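Local coordinates for ESX-1 secretion system protein EccA1 (Mycobacterium tuberculosis, PDB 4F3V), which probably hydrolyses ATP to power export of virulence factors by the ESX-1 type VII secretion system; this chain is the protein's N-terminal tetratricopeptide-repeat domain, at residues G88-Y96 with G203-A211; Y118-E126 with V137-A148. One frame throughout, in Å; residues are numbered along the deposited sequence.

Contact 1: G88-Y96 with G203-A211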
loop_
_atom_site.group_PDB
_atom_site.type_symbol
_atom_site.label_atom_id
_atom_site.label_comp_id
_atom_site.label_asym_id
_atom_site.label_seq_id
_atom_site.Cartn_x
_atom_site.Cartn_y
_atom_site.Cartn_z
ATOM N N GLY A 88 0.061 -1.726 1.427
ATOM C CA GLY A 88 0.966 -2.808 1.024
ATOM C C GLY A 88 1.600 -2.697 -0.345
ATOM O O GLY A 88 2.612 -3.368 -0.624
ATOM N N GLY A 89 1.008 -1.877 -1.208
ATOM C CA GLY A 89 1.475 -1.783 -2.587
ATOM C C GLY A 89 1.534 -3.145 -3.277
ATOM O O GLY A 89 0.694 -4.025 -3.020
ATOM N N LEU A 90 2.541 -3.328 -4.127
ATOM C CA LEU A 90 2.711 -4.576 -4.845
ATOM C C LEU A 90 3.192 -5.737 -3.949
ATOM O O LEU A 90 3.209 -6.879 -4.398
ATOM C CB LEU A 90 3.703 -4.388 -6.006
ATOM C CG LEU A 90 5.168 -4.172 -5.591
ATOM C CD1 LEU A 90 5.931 -5.503 -5.602
ATOM C CD2 LEU A 90 5.852 -3.143 -6.506
ATOM N N TYR A 91 3.612 -5.434 -2.714
ATOM C CA TYR A 91 4.312 -6.413 -1.866
ATOM C C TYR A 91 3.343 -7.339 -1.134
ATOM O O TYR A 91 3.645 -8.501 -0.899
ATOM C CB TYR A 91 5.240 -5.708 -0.854
ATOM C CG TYR A 91 6.230 -4.756 -1.509
ATOM C CD1 TYR A 91 7.216 -5.218 -2.368
ATOM C CD2 TYR A 91 6.139 -3.387 -1.313
ATOM C CE1 TYR A 91 8.109 -4.347 -2.974
ATOM C CE2 TYR A 91 7.016 -2.511 -1.931
ATOM C CZ TYR A 91 7.992 -2.991 -2.745
ATOM O OH TYR A 91 8.840 -2.101 -3.333
ATOM N N GLY A 92 2.173 -6.835 -0.775
ATOM C CA GLY A 92 1.258 -7.622 0.020
ATOM C C GLY A 92 -0.020 -6.872 0.299
ATOM O O GLY A 92 -0.178 -5.715 -0.097
ATOM N N ASP A 93 -0.936 -7.557 0.974
ATOM C CA ASP A 93 -2.212 -6.987 1.395
ATOM C C ASP A 93 -2.032 -6.527 2.836
ATOM O O ASP A 93 -2.054 -7.326 3.768
ATOM C CB ASP A 93 -3.331 -8.029 1.268
ATOM C CG ASP A 93 -4.715 -7.462 1.629
ATOM O OD1 ASP A 93 -4.786 -6.324 2.170
ATOM O OD2 ASP A 93 -5.738 -8.164 1.388
ATOM N N ILE A 94 -1.749 -5.244 2.997
ATOM C CA ILE A 94 -1.465 -4.680 4.311
ATOM C C ILE A 94 -2.338 -3.443 4.485
ATOM O O ILE A 94 -2.353 -2.546 3.618
ATOM C CB ILE A 94 0.049 -4.308 4.453
ATOM C CG1 ILE A 94 0.948 -5.526 4.136
ATOM C CG2 ILE A 94 0.370 -3.743 5.835
ATOM C CD1 ILE A 94 2.423 -5.228 3.988
ATOM N N THR A 95 -3.070 -3.383 5.588
ATOM C CA THR A 95 -3.862 -2.187 5.880
ATOM C C THR A 95 -3.359 -1.534 7.155
ATOM O O THR A 95 -2.633 -2.163 7.939
ATOM C CB THR A 95 -5.363 -2.534 5.942
ATOM O OG1 THR A 95 -5.592 -3.487 6.978
ATOM C CG2 THR A 95 -5.792 -3.142 4.619
ATOM N N TYR A 96 -3.771 -0.289 7.375
ATOM C CA TYR A 96 -3.316 0.517 8.501
ATOM C C TYR A 96 -4.535 1.294 9.031
ATOM O O TYR A 96 -5.316 1.804 8.232
ATOM C CB TYR A 96 -2.231 1.483 7.999
ATOM C CG TYR A 96 -1.438 2.083 9.105
ATOM C CD1 TYR A 96 -0.382 1.376 9.690
ATOM C CD2 TYR A 96 -1.745 3.353 9.595
ATOM C CE1 TYR A 96 0.325 1.912 10.748
ATOM C CE2 TYR A 96 -1.040 3.893 10.643
ATOM C CZ TYR A 96 -0.002 3.172 11.217
ATOM O OH TYR A 96 0.706 3.733 12.247
ATOM N N GLY A 203 4.632 -12.678 6.530
ATOM C CA GLY A 203 4.671 -13.768 5.552
ATOM C C GLY A 203 3.331 -14.103 4.906
ATOM O O GLY A 203 3.250 -14.337 3.691
ATOM N N GLU A 204 2.277 -14.089 5.709
ATOM C CA GLU A 204 0.937 -14.360 5.210
ATOM C C GLU A 204 0.411 -13.207 4.343
ATOM O O GLU A 204 -0.094 -13.433 3.243
ATOM C CB GLU A 204 -0.027 -14.700 6.355
ATOM C CG GLU A 204 -1.491 -14.800 5.932
ATOM C CD GLU A 204 -2.355 -15.649 6.894
ATOM O OE1 GLU A 204 -2.660 -15.189 8.022
ATOM O OE2 GLU A 204 -2.749 -16.785 6.517
ATOM N N ALA A 205 0.550 -11.972 4.827
ATOM C CA ALA A 205 0.073 -10.801 4.082
ATOM C C ALA A 205 0.764 -10.669 2.730
ATOM O O ALA A 205 0.158 -10.173 1.794
ATOM C CB ALA A 205 0.275 -9.519 4.878
ATOM N N CYS A 206 2.011 -11.125 2.641
ATOM C CA CYS A 206 2.825 -10.974 1.439
ATOM C C CYS A 206 3.034 -12.330 0.707
ATOM O O CYS A 206 3.919 -12.458 -0.135
ATOM C CB CYS A 206 4.175 -10.342 1.804
ATOM S SG CYS A 206 4.080 -8.685 2.579
ATOM N N ALA A 207 2.166 -13.303 0.989
ATOM C CA ALA A 207 2.337 -14.671 0.482
ATOM C C ALA A 207 2.427 -14.728 -1.034
ATOM O O ALA A 207 3.212 -15.478 -1.580
ATOM C CB ALA A 207 1.207 -15.581 0.978
ATOM N N ARG A 208 1.625 -13.921 -1.710
ATOM C CA ARG A 208 1.564 -13.976 -3.163
ATOM C C ARG A 208 2.856 -13.506 -3.855
ATOM O O ARG A 208 3.374 -14.212 -4.742
ATOM C CB ARG A 208 0.367 -13.195 -3.663
ATOM C CG ARG A 208 -0.933 -13.851 -3.228
ATOM C CD ARG A 208 -2.114 -12.976 -3.556
ATOM N NE ARG A 208 -2.230 -12.828 -4.998
ATOM C CZ ARG A 208 -2.775 -11.794 -5.628
ATOM N NH1 ARG A 208 -3.244 -10.742 -4.972
ATOM N NH2 ARG A 208 -2.815 -11.808 -6.956
ATOM N N ALA A 209 3.369 -12.343 -3.446
ATOM C CA ALA A 209 4.631 -11.830 -3.985
ATOM C C ALA A 209 5.797 -12.730 -3.580
ATOM O O ALA A 209 6.702 -12.975 -4.365
ATOM C CB ALA A 209 4.893 -10.389 -3.515
ATOM N N ILE A 210 5.785 -13.232 -2.351
ATOM C CA ILE A 210 6.852 -14.103 -1.882
ATOM C C ILE A 210 6.946 -15.340 -2.809
ATOM O O ILE A 210 8.021 -15.641 -3.350
ATOM C CB ILE A 210 6.651 -14.538 -0.415
ATOM C CG1 ILE A 210 6.900 -13.356 0.536
ATOM C CG2 ILE A 210 7.613 -15.678 -0.074
ATOM C CD1 ILE A 210 6.506 -13.630 1.985
ATOM N N ALA A 211 5.829 -16.040 -3.012
ATOM C CA ALA A 211 5.850 -17.281 -3.823
ATOM C C ALA A 211 6.139 -16.991 -5.299
ATOM O O ALA A 211 6.921 -17.683 -5.925
ATOM C CB ALA A 211 4.538 -18.047 -3.671
HETATM O O HOH W 1 1.886 -10.412 -1.770
#
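Ala-205 and Cys-206 meet the chain at Gly-92 largely through backbone atoms. The amide N of Asp-93 donates to Ala-205 O over 3.0 Å, a nearly straight bond (163° at the hydrogen) that reaches the oxygen from above the carbonyl plane. Gly-92 CA lies 3.3 Å from Ala-205 O and also against Cys-206 SG; glycine, having no side chain, suits so close a meeting. Ala-205 points its CB at the other segment, where it meets Asp-93 O at 3.4 Å. Tyr-91 O faces the start of helix 207-221, where Cys-206, the N-cap residue, brings CB to 3.3 Å from it. Ala-209 has only a methyl to set beside Tyr-91 O, and the helix can come up to a water that joins this oxygen to Ala-209 N. On the other side of Gly-92, Ile-94 keeps CG1 beside its backbone N (chi1 -55°), which sets CG1 4.1 Å from Ala-205 CB and the terminal CD1 in apolar contact with Cys-206 SG. Helix 167-183 covers the same side chains, with Phe-168 touching Ile-94 and Ala-205 and Val-175 touching Cys-206, while Ile-94 pairs through its backbone with Ile-87 beside the two-stranded antiparallel sheet.

Contact 2: Y118-E126 with V137-A148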
loop_
_atom_site.group_PDB
_atom_site.type_symbol
_atom_site.label_atom_id
_atom_site.label_comp_id
_atom_site.label_asym_id
_atom_site.label_seq_id
_atom_site.Cartn_x
_atom_site.Cartn_y
_atom_site.Cartn_z
ATOM N N TYR A 118 3.619 9.562 -9.092
ATOM C CA TYR A 118 4.673 9.240 -8.127
ATOM C C TYR A 118 5.177 10.490 -7.378
ATOM O O TYR A 118 5.364 10.447 -6.154
ATOM C CB TYR A 118 5.819 8.488 -8.795
ATOM C CG TYR A 118 5.390 7.295 -9.611
ATOM C CD1 TYR A 118 4.862 6.166 -9.013
ATOM C CD2 TYR A 118 5.505 7.304 -10.993
ATOM C CE1 TYR A 118 4.433 5.087 -9.766
ATOM C CE2 TYR A 118 5.100 6.230 -11.741
ATOM C CZ TYR A 118 4.573 5.120 -11.119
ATOM O OH TYR A 118 4.157 4.036 -11.859
ATOM N N ALA A 119 5.384 11.587 -8.093
ATOM C CA ALA A 119 5.881 12.818 -7.461
ATOM C C ALA A 119 4.895 13.357 -6.436
ATOM O O ALA A 119 5.300 13.901 -5.399
ATOM C CB ALA A 119 6.177 13.901 -8.497
ATOM N N ASP A 120 3.604 13.243 -6.746
ATOM C CA ASP A 120 2.575 13.676 -5.830
ATOM C C ASP A 120 2.607 12.796 -4.572
ATOM O O ASP A 120 2.469 13.304 -3.465
ATOM C CB ASP A 120 1.182 13.609 -6.468
ATOM C CG ASP A 120 0.976 14.651 -7.557
ATOM O OD1 ASP A 120 1.680 15.672 -7.597
ATOM O OD2 ASP A 120 0.074 14.444 -8.378
ATOM N N ALA A 121 2.788 11.490 -4.766
ATOM C CA ALA A 121 2.883 10.541 -3.641
ATOM C C ALA A 121 4.051 10.940 -2.737
ATOM O O ALA A 121 3.885 11.033 -1.528
ATOM C CB ALA A 121 3.045 9.093 -4.126
ATOM N N MET A 122 5.214 11.174 -3.338
ATOM C CA MET A 122 6.437 11.544 -2.584
ATOM C C MET A 122 6.286 12.867 -1.869
ATOM O O MET A 122 6.677 13.014 -0.719
ATOM C CB MET A 122 7.654 11.645 -3.521
ATOM C CG MET A 122 8.123 10.311 -4.071
ATOM S SD MET A 122 8.526 9.046 -2.848
ATOM C CE MET A 122 9.929 9.900 -2.168
ATOM N N GLU A 123 5.699 13.838 -2.560
ATOM C CA GLU A 123 5.462 15.135 -1.963
ATOM C C GLU A 123 4.565 15.029 -0.717
ATOM O O GLU A 123 4.823 15.692 0.254
ATOM C CB GLU A 123 4.866 16.080 -2.995
ATOM C CG GLU A 123 4.614 17.472 -2.486
ATOM C CD GLU A 123 4.038 18.399 -3.557
ATOM O OE1 GLU A 123 4.293 18.192 -4.777
ATOM O OE2 GLU A 123 3.330 19.338 -3.170
ATOM N N ALA A 124 3.514 14.203 -0.772
ATOM C CA ALA A 124 2.643 13.996 0.391
ATOM C C ALA A 124 3.442 13.358 1.518
ATOM O O ALA A 124 3.317 13.762 2.661
ATOM C CB ALA A 124 1.428 13.128 0.037
ATOM N N LEU A 125 4.299 12.402 1.189
ATOM C CA LEU A 125 5.110 11.720 2.216
ATOM C C LEU A 125 6.065 12.676 2.940
ATOM O O LEU A 125 6.321 12.508 4.127
ATOM C CB LEU A 125 5.879 10.522 1.623
ATOM C CG LEU A 125 5.003 9.304 1.234
ATOM C CD1 LEU A 125 5.863 8.245 0.535
ATOM C CD2 LEU A 125 4.270 8.669 2.416
ATOM N N GLU A 126 6.579 13.669 2.221
ATOM C CA GLU A 126 7.561 14.600 2.745
ATOM C C GLU A 126 6.962 15.933 3.226
ATOM O O GLU A 126 7.703 16.832 3.578
ATOM C CB GLU A 126 8.627 14.850 1.659
ATOM C CG GLU A 126 9.351 13.570 1.257
ATOM C CD GLU A 126 10.391 13.772 0.166
ATOM O OE1 GLU A 126 10.449 14.871 -0.426
ATOM O OE2 GLU A 126 11.157 12.809 -0.090
ATOM N N VAL A 137 7.246 5.913 6.841
ATOM C CA VAL A 137 7.548 6.676 5.627
ATOM C C VAL A 137 8.520 5.924 4.723
ATOM O O VAL A 137 8.322 5.919 3.522
ATOM C CB VAL A 137 8.081 8.093 5.937
ATOM C CG1 VAL A 137 8.606 8.788 4.673
ATOM C CG2 VAL A 137 6.974 8.898 6.610
ATOM N N ALA A 138 9.543 5.287 5.294
ATOM C CA ALA A 138 10.460 4.464 4.496
ATOM C C ALA A 138 9.699 3.364 3.792
ATOM O O ALA A 138 9.898 3.140 2.595
ATOM C CB ALA A 138 11.590 3.886 5.334
ATOM N N TRP A 139 8.798 2.705 4.531
ATOM C CA TRP A 139 7.942 1.669 3.935
ATOM C C TRP A 139 7.135 2.228 2.787
ATOM O O TRP A 139 7.100 1.632 1.688
ATOM C CB TRP A 139 7.025 1.010 4.974
ATOM C CG TRP A 139 6.051 0.098 4.281
ATOM C CD1 TRP A 139 4.707 0.317 4.047
ATOM C CD2 TRP A 139 6.377 -1.140 3.552
ATOM N NE1 TRP A 139 4.170 -0.713 3.296
ATOM C CE2 TRP A 139 5.126 -1.621 2.983
ATOM C CE3 TRP A 139 7.535 -1.895 3.369
ATOM C CZ2 TRP A 139 5.057 -2.792 2.248
ATOM C CZ3 TRP A 139 7.447 -3.082 2.641
ATOM C CH2 TRP A 139 6.239 -3.508 2.083
ATOM N N MET A 140 6.479 3.376 2.997
ATOM C CA MET A 140 5.694 3.977 1.907
ATOM C C MET A 140 6.547 4.386 0.700
ATOM O O MET A 140 6.121 4.241 -0.446
ATOM C CB MET A 140 4.875 5.167 2.377
ATOM C CG MET A 140 3.826 4.828 3.420
ATOM S SD MET A 140 2.834 3.358 3.083
ATOM C CE MET A 140 2.161 3.642 1.442
ATOM N N LYS A 141 7.757 4.861 0.937
ATOM C CA LYS A 141 8.660 5.140 -0.175
ATOM C C LYS A 141 9.002 3.874 -0.969
ATOM O O LYS A 141 9.077 3.916 -2.187
ATOM C CB LYS A 141 9.909 5.869 0.294
ATOM C CG LYS A 141 9.616 7.296 0.723
ATOM C CD LYS A 141 10.903 8.065 1.005
ATOM C CE LYS A 141 10.639 9.519 1.363
ATOM N NZ LYS A 141 11.921 10.313 1.407
ATOM N N ALA A 142 9.199 2.762 -0.269
ATOM C CA ALA A 142 9.421 1.458 -0.874
ATOM C C ALA A 142 8.225 1.062 -1.754
ATOM O O ALA A 142 8.392 0.534 -2.862
ATOM C CB ALA A 142 9.682 0.413 0.211
ATOM N N VAL A 143 7.020 1.394 -1.293
ATOM C CA VAL A 143 5.809 1.194 -2.078
ATOM C C VAL A 143 5.801 2.057 -3.353
ATOM O O VAL A 143 5.532 1.560 -4.438
ATOM C CB VAL A 143 4.511 1.458 -1.252
ATOM C CG1 VAL A 143 3.316 1.577 -2.170
ATOM C CG2 VAL A 143 4.285 0.371 -0.187
ATOM N N VAL A 144 6.102 3.349 -3.213
ATOM C CA VAL A 144 6.093 4.273 -4.329
ATOM C C VAL A 144 7.183 3.926 -5.355
ATOM O O VAL A 144 6.913 3.829 -6.581
ATOM C CB VAL A 144 6.241 5.734 -3.850
ATOM C CG1 VAL A 144 6.311 6.729 -5.035
ATOM C CG2 VAL A 144 5.115 6.083 -2.892
ATOM N N TYR A 145 8.405 3.729 -4.864
ATOM C CA TYR A 145 9.528 3.381 -5.731
ATOM C C TYR A 145 9.269 2.016 -6.417
ATOM O O TYR A 145 9.577 1.842 -7.601
ATOM C CB TYR A 145 10.857 3.349 -4.934
ATOM C CG TYR A 145 11.437 4.717 -4.577
ATOM C CD1 TYR A 145 11.534 5.748 -5.525
ATOM C CD2 TYR A 145 11.957 4.954 -3.315
ATOM C CE1 TYR A 145 12.060 6.988 -5.198
ATOM C CE2 TYR A 145 12.512 6.174 -2.984
ATOM C CZ TYR A 145 12.582 7.179 -3.926
ATOM O OH TYR A 145 13.119 8.362 -3.540
ATOM N N GLY A 146 8.705 1.063 -5.682
ATOM C CA GLY A 146 8.419 -0.273 -6.247
ATOM C C GLY A 146 7.419 -0.181 -7.375
ATOM O O GLY A 146 7.563 -0.861 -8.406
ATOM N N ALA A 147 6.407 0.684 -7.191
ATOM C CA ALA A 147 5.386 0.885 -8.216
ATOM C C ALA A 147 6.010 1.356 -9.534
ATOM O O ALA A 147 5.578 0.943 -10.612
ATOM C CB ALA A 147 4.287 1.839 -7.748
ATOM N N ALA A 148 7.066 2.152 -9.425
ATOM C CA ALA A 148 7.794 2.691 -10.585
ATOM C C ALA A 148 8.980 1.815 -11.011
ATOM O O ALA A 148 9.825 2.232 -11.839
ATOM C CB ALA A 148 8.290 4.118 -10.258
#
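Lys-141 NZ donates to Glu-126 OE2 at 3.0 Å, a salt bridge that uses the anti lone pair, the one turned away from the other carboxylate oxygen. The lysine chain is extended beyond CG, which lays its methylenes out as apolar surface, and it meets the glutamate at about a right angle. Met-122 uses this surface: chi2 (-56°) carries SD above the face of the Tyr-145 ring, a distant Met-aromatic contact at 4.9 Å from the centroid, and the further bend at chi3 takes CE to 3.6 Å from Lys-141 CE. Deeper in, Val-144 is a knob in a hole formed by Tyr-118, Ala-121, Met-122 and Leu-125; its CG2 rests 3.9 Å from Ala-121 CB, a small residue on one side of the hole. Leu-125 sets both methyls against Met-140 CB, with CD2 at 3.6 Å. At the far end Ala-148 CB lies over the centre of the Tyr-118 ring, 3.9 Å from the centroid, while Ala-147 CB comes to the ring edge. Trp-269 also meets this ring, its plane nearly parallel. Helices 118-125 and 134-147 run antiparallel here, their local axes 10.2 Å apart at 172°: a helical hairpin of the kind from which tetratricopeptide-repeat domains are built.

Overall arrangement
From the N terminus the chain passes four longer helices and a short one, then enters the two-stranded sheet, whose connecting loop and the start of its second strand supply the first half of contact 1. It continues through helix 101-115 into helix 118-125, and contact 2 closes a short loop when helix 134-147 folds back on it. Contact 1 closes much later, after helices 151-158, 167-183 and 187-198, so contact 2 is nested within its loop. Their centres are about 17 Å apart, yet they touch: Tyr-91 OH probably bonds to Ala-142 O, and its ring packs against Trp-139. The 88-96 segment thus joins helix 134-147 to the start of helix 207-221.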